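Local coordinates for adenine Deaminase (PDB 2ICS), which is a binuclear zinc amidohydrolase that deacetylates acetyl-(R)-mandelate in vitro with very low efficiency and carries adenine in the crystal, at residues Ile275-Arg278 and Pro282-Asp285; Asp285-Met290 and Glu355-Ile360. One frame throughout, in Å; residues are numbered along the deposited sequence.

The two contacts follow one another along the chain of this TIM-barrel enzyme, their centres about 13 Å apart. Contact 1 folds helix 275-279, just after the zinc ligand D272, against the loop leading to helix 286-296. Contact 2 begins where that loop ends and sets the first turn of helix 286-296 against strand 350-364, whose residues 355-360 are separated from M290 by 64 residues. D285 belongs to both contacts, and V283 CG2 lies 4.2 Å from T289 OG1 where they meet. Together they join three parts of the fold: the turn that follows D272, helix 286-296, and the sheet containing strand 350-364.

Contact 1 (Ile275-Arg278 and Pro282-Asp285)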
loop_
_atom_site.group_PDB
_atom_site.type_symbol
_atom_site.label_atom_id
_atom_site.label_comp_id
_atom_site.label_asym_id
_atom_site.label_seq_id
_atom_site.Cartn_x
_atom_site.Cartn_y
_atom_site.Cartn_z
ATOM N N ILE A 275 7.926 1.580 -12.411
ATOM C CA ILE A 275 7.766 1.501 -13.856
ATOM C C ILE A 275 8.012 0.156 -14.540
ATOM O O ILE A 275 7.225 -0.250 -15.393
ATOM C CB ILE A 275 8.584 2.616 -14.565
ATOM C CG1 ILE A 275 8.061 2.803 -15.992
ATOM C CG2 ILE A 275 10.072 2.273 -14.581
ATOM C CD1 ILE A 275 8.431 4.140 -16.617
ATOM N N ARG A 276 9.070 -0.550 -14.159
ATOM C CA ARG A 276 9.381 -1.829 -14.788
ATOM C C ARG A 276 8.363 -2.944 -14.567
ATOM O O ARG A 276 7.941 -3.586 -15.534
ATOM C CB ARG A 276 10.775 -2.308 -14.365
ATOM C CG ARG A 276 11.899 -1.384 -14.825
ATOM C CD ARG A 276 13.282 -1.887 -14.404
ATOM N NE ARG A 276 13.615 -3.172 -15.013
ATOM C CZ ARG A 276 14.793 -3.779 -14.886
ATOM N NH1 ARG A 276 15.762 -3.219 -14.168
ATOM N NH2 ARG A 276 15.004 -4.950 -15.479
ATOM N N ASN A 277 7.957 -3.194 -13.322
ATOM C CA ASN A 277 6.979 -4.258 -13.118
ATOM C C ASN A 277 5.563 -3.809 -13.458
ATOM O O ASN A 277 4.658 -4.631 -13.554
ATOM C CB ASN A 277 7.040 -4.850 -11.693
ATOM C CG ASN A 277 6.773 -3.833 -10.605
ATOM O OD1 ASN A 277 5.884 -2.996 -10.721
ATOM N ND2 ASN A 277 7.532 -3.925 -9.518
ATOM N N ARG A 278 5.374 -2.505 -13.658
ATOM C CA ARG A 278 4.061 -1.983 -14.035
ATOM C C ARG A 278 3.868 -2.148 -15.539
ATOM O O ARG A 278 2.814 -2.597 -15.996
ATOM C CB ARG A 278 3.921 -0.490 -13.693
ATOM C CG ARG A 278 2.816 0.198 -14.509
ATOM C CD ARG A 278 2.466 1.596 -14.019
ATOM N NE ARG A 278 3.482 2.600 -14.330
ATOM C CZ ARG A 278 3.679 3.134 -15.535
ATOM N NH1 ARG A 278 2.928 2.766 -16.571
ATOM N NH2 ARG A 278 4.630 4.046 -15.701
ATOM N N PRO A 282 5.180 -8.503 -13.366
ATOM C CA PRO A 282 3.930 -9.199 -13.040
ATOM C C PRO A 282 2.862 -8.370 -12.309
ATOM O O PRO A 282 1.699 -8.773 -12.243
ATOM C CB PRO A 282 4.419 -10.377 -12.211
ATOM C CG PRO A 282 5.544 -9.774 -11.444
ATOM C CD PRO A 282 6.280 -8.991 -12.513
ATOM N N VAL A 283 3.252 -7.232 -11.745
ATOM C CA VAL A 283 2.291 -6.368 -11.059
ATOM C C VAL A 283 2.013 -5.203 -11.988
ATOM O O VAL A 283 2.859 -4.336 -12.177
ATOM C CB VAL A 283 2.854 -5.827 -9.722
ATOM C CG1 VAL A 283 4.331 -5.633 -9.828
ATOM C CG2 VAL A 283 2.178 -4.500 -9.357
ATOM N N TYR A 284 0.828 -5.168 -12.569
ATOM C CA TYR A 284 0.514 -4.093 -13.501
ATOM C C TYR A 284 -0.111 -2.877 -12.834
ATOM O O TYR A 284 0.106 -1.744 -13.264
ATOM C CB TYR A 284 -0.410 -4.621 -14.592
ATOM C CG TYR A 284 0.217 -5.711 -15.433
ATOM C CD1 TYR A 284 0.219 -7.041 -15.011
ATOM C CD2 TYR A 284 0.815 -5.407 -16.659
ATOM C CE1 TYR A 284 0.801 -8.048 -15.797
ATOM C CE2 TYR A 284 1.397 -6.395 -17.446
ATOM C CZ TYR A 284 1.389 -7.712 -17.016
ATOM O OH TYR A 284 1.971 -8.679 -17.808
ATOM N N ASP A 285 -0.890 -3.125 -11.784
ATOM C CA ASP A 285 -1.557 -2.071 -11.037
ATOM C C ASP A 285 -2.202 -2.656 -9.774
ATOM O O ASP A 285 -2.121 -3.857 -9.531
ATOM C CB ASP A 285 -2.596 -1.380 -11.931
ATOM C CG ASP A 285 -3.516 -2.364 -12.635
ATOM O OD1 ASP A 285 -4.052 -2.012 -13.702
ATOM O OD2 ASP A 285 -3.715 -3.480 -12.124
#
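N277 and V283 face each other with their CA atoms 5.5 Å apart, and the segments draw closer at R278 and Y284, where the CA-CA distance falls to 4.2 Å. The backbone doubles back after a short helix, with a cis peptide bond before P282. R278 CA lies 3.2 Å from V283 O, a possible CH...O contact between the two segments, but a doubtful one, because the carbonyl oxygens of N277 and V283 are modelled too close together and the detail of this turn is uncertain.

Among the side chains, V283 CG1 is modelled 3.1 Å from N277 CG, too close for relaxed packing and so doubtful in detail. The same methyl lies 3.6 Å from N277 ND2, so it meets the amide group at several atoms; the V283 chi1 of 33° lies away from a staggered arrangement, consistent with strain or imprecise placement.

The turn belongs to the segment that follows D272, the zinc ligand, in this TIM-barrel amidohydrolase. N277 is placed like a second-shell residue: its ND2 hydrogen-bonds to the backbone O of D272, while OD1 accepts from Y274 N, two bonds that fix the amide's rotation, with the N277 side chain about 8 Å from a zinc ion.

Further along, R278 lays its aliphatic stem beside the loop, CG standing 3.6 Å from Y284 O. CG is anti to the backbone N (chi1 159°), and the side chain bends at chi3 to carry the guanidinium away to a salt bridge with D72. The Y284 ring brings CD2 to 3.5 Å from R278 O, approaching it obliquely.

Contact 2 (Asp285-Met290 and Glu355-Ile360); sequences DLATTM and EQIRPI
A287 and I357 are the nearest CA pair, 6.0 Å apart, in a helix-on-sheet packing: helix 286-296, which follows the D272 loop of the TIM barrel, lies on strand 350-364, which runs antiparallel to strand 331-344 in a sheet that also holds strand 51-61. The contact is buried and lies away from the zinc site. Its apolar part has two points. A287 CB lies 3.9 Å from I357 CG2 and also rests near I357 O. One turn on, the selenomethionine M290 bends at chi3 (69°) to bring CE within 3.7 Å of I357 CD1, while I357 holds CG1 anti to its own backbone N, extending that branch toward the helix. W56 of strand 51-61 adds to the packing on both M290 and I357.

No hydrogen bond links the two segments; polar bonds instead order each one. D285 is the N-cap of the helix, its OD2 accepting from T288 N at 2.8 Å. A bridge from later in the helix is supplied by E291, whose OE2 accepts from I357 N. On the strand, R358 NH2 donates to Q356 OE1 at 2.8 Å, the oxygen lying close to the guanidinium plane but the nitrogen standing 57° above the amide carbonyl plane.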
loop_
_atom_site.group_PDB
_atom_site.type_symbol
_atom_site.label_atom_id
_atom_site.label_comp_id
_atom_site.label_asym_id
_atom_site.label_seq_id
_atom_site.Cartn_x
_atom_site.Cartn_y
_atom_site.Cartn_z
ATOM N N ASP A 285 -0.890 -3.125 -11.784
ATOM C CA ASP A 285 -1.557 -2.071 -11.037
ATOM C C ASP A 285 -2.202 -2.656 -9.774
ATOM O O ASP A 285 -2.121 -3.857 -9.531
ATOM C CB ASP A 285 -2.596 -1.380 -11.931
ATOM C CG ASP A 285 -3.516 -2.364 -12.635
ATOM O OD1 ASP A 285 -4.052 -2.012 -13.702
ATOM O OD2 ASP A 285 -3.715 -3.480 -12.124
ATOM N N LEU A 286 -2.830 -1.812 -8.964
ATOM C CA LEU A 286 -3.446 -2.295 -7.731
ATOM C C LEU A 286 -4.623 -3.225 -8.034
ATOM O O LEU A 286 -4.748 -4.287 -7.433
ATOM C CB LEU A 286 -3.903 -1.113 -6.876
ATOM C CG LEU A 286 -4.418 -1.449 -5.471
ATOM C CD1 LEU A 286 -3.291 -2.016 -4.610
ATOM C CD2 LEU A 286 -4.984 -0.189 -4.845
ATOM N N ALA A 287 -5.474 -2.819 -8.974
ATOM C CA ALA A 287 -6.631 -3.614 -9.386
ATOM C C ALA A 287 -6.234 -5.065 -9.678
ATOM O O ALA A 287 -6.909 -6.005 -9.243
ATOM C CB ALA A 287 -7.273 -2.990 -10.634
ATOM N N THR A 288 -5.132 -5.234 -10.408
ATOM C CA THR A 288 -4.626 -6.553 -10.771
ATOM C C THR A 288 -4.162 -7.330 -9.538
ATOM O O THR A 288 -4.293 -8.551 -9.470
ATOM C CB THR A 288 -3.453 -6.430 -11.767
ATOM O OG1 THR A 288 -3.914 -5.791 -12.959
ATOM C CG2 THR A 288 -2.893 -7.798 -12.129
ATOM N N THR A 289 -3.613 -6.614 -8.565
ATOM C CA THR A 289 -3.146 -7.245 -7.344
ATOM C C THR A 289 -4.377 -7.665 -6.541
ATOM O O THR A 289 -4.394 -8.724 -5.922
ATOM C CB THR A 289 -2.284 -6.270 -6.518
ATOM O OG1 THR A 289 -1.252 -5.731 -7.354
ATOM C CG2 THR A 289 -1.635 -6.990 -5.346
HETATM N N MSE A 290 -5.408 -6.828 -6.569
HETATM C CA MSE A 290 -6.650 -7.116 -5.866
HETATM C C MSE A 290 -7.329 -8.359 -6.465
HETATM O O MSE A 290 -7.889 -9.181 -5.738
HETATM C CB MSE A 290 -7.583 -5.904 -5.954
HETATM C CG MSE A 290 -7.040 -4.666 -5.234
HETATM SE SE MSE A 290 -7.957 -3.027 -5.733
HETATM C CE MSE A 290 -9.670 -3.386 -4.921
ATOM N N GLU A 355 -13.087 -12.859 -12.147
ATOM C CA GLU A 355 -13.655 -11.530 -11.942
ATOM C C GLU A 355 -12.605 -10.419 -12.023
ATOM O O GLU A 355 -11.495 -10.550 -11.500
ATOM C CB GLU A 355 -14.374 -11.486 -10.590
ATOM C CG GLU A 355 -15.246 -12.716 -10.328
ATOM C CD GLU A 355 -16.046 -12.626 -9.040
ATOM O OE1 GLU A 355 -15.448 -12.418 -7.965
ATOM O OE2 GLU A 355 -17.281 -12.770 -9.100
ATOM N N GLN A 356 -12.970 -9.325 -12.683
ATOM C CA GLN A 356 -12.079 -8.186 -12.859
ATOM C C GLN A 356 -12.669 -6.907 -12.272
ATOM O O GLN A 356 -13.853 -6.612 -12.467
ATOM C CB GLN A 356 -11.800 -7.965 -14.350
ATOM C CG GLN A 356 -10.965 -9.047 -15.019
ATOM C CD GLN A 356 -10.834 -8.830 -16.521
ATOM O OE1 GLN A 356 -10.527 -7.728 -16.974
ATOM N NE2 GLN A 356 -11.061 -9.886 -17.296
ATOM N N ILE A 357 -11.844 -6.148 -11.552
ATOM C CA ILE A 357 -12.302 -4.895 -10.969
ATOM C C ILE A 357 -11.671 -3.765 -11.785
ATOM O O ILE A 357 -10.479 -3.809 -12.093
ATOM C CB ILE A 357 -11.918 -4.795 -9.463
ATOM C CG1 ILE A 357 -12.476 -3.499 -8.871
ATOM C CG2 ILE A 357 -10.403 -4.893 -9.286
ATOM C CD1 ILE A 357 -12.458 -3.457 -7.350
ATOM N N ARG A 358 -12.478 -2.770 -12.151
ATOM C CA ARG A 358 -11.995 -1.662 -12.974
ATOM C C ARG A 358 -12.504 -0.284 -12.570
ATOM O O ARG A 358 -13.706 -0.037 -12.560
ATOM C CB ARG A 358 -12.394 -1.890 -14.436
ATOM C CG ARG A 358 -11.992 -3.232 -15.002
ATOM C CD ARG A 358 -12.671 -3.477 -16.336
ATOM N NE ARG A 358 -12.370 -4.804 -16.864
ATOM C CZ ARG A 358 -12.874 -5.286 -17.995
ATOM N NH1 ARG A 358 -13.706 -4.547 -18.720
ATOM N NH2 ARG A 358 -12.541 -6.504 -18.406
ATOM N N PRO A 359 -11.590 0.643 -12.256
ATOM C CA PRO A 359 -12.017 1.990 -11.871
ATOM C C PRO A 359 -12.458 2.750 -13.121
ATOM O O PRO A 359 -11.807 2.658 -14.158
ATOM C CB PRO A 359 -10.753 2.586 -11.260
ATOM C CG PRO A 359 -9.673 1.955 -12.079
ATOM C CD PRO A 359 -10.125 0.508 -12.164
ATOM N N ILE A 360 -13.564 3.481 -13.034
ATOM C CA ILE A 360 -14.031 4.240 -14.185
ATOM C C ILE A 360 -13.981 5.730 -13.889
ATOM O O ILE A 360 -13.936 6.550 -14.803
ATOM C CB ILE A 360 -15.467 3.841 -14.591
ATOM C CG1 ILE A 360 -16.435 4.123 -13.446
ATOM C CG2 ILE A 360 -15.506 2.369 -14.993
ATOM C CD1 ILE A 360 -17.889 3.836 -13.804
#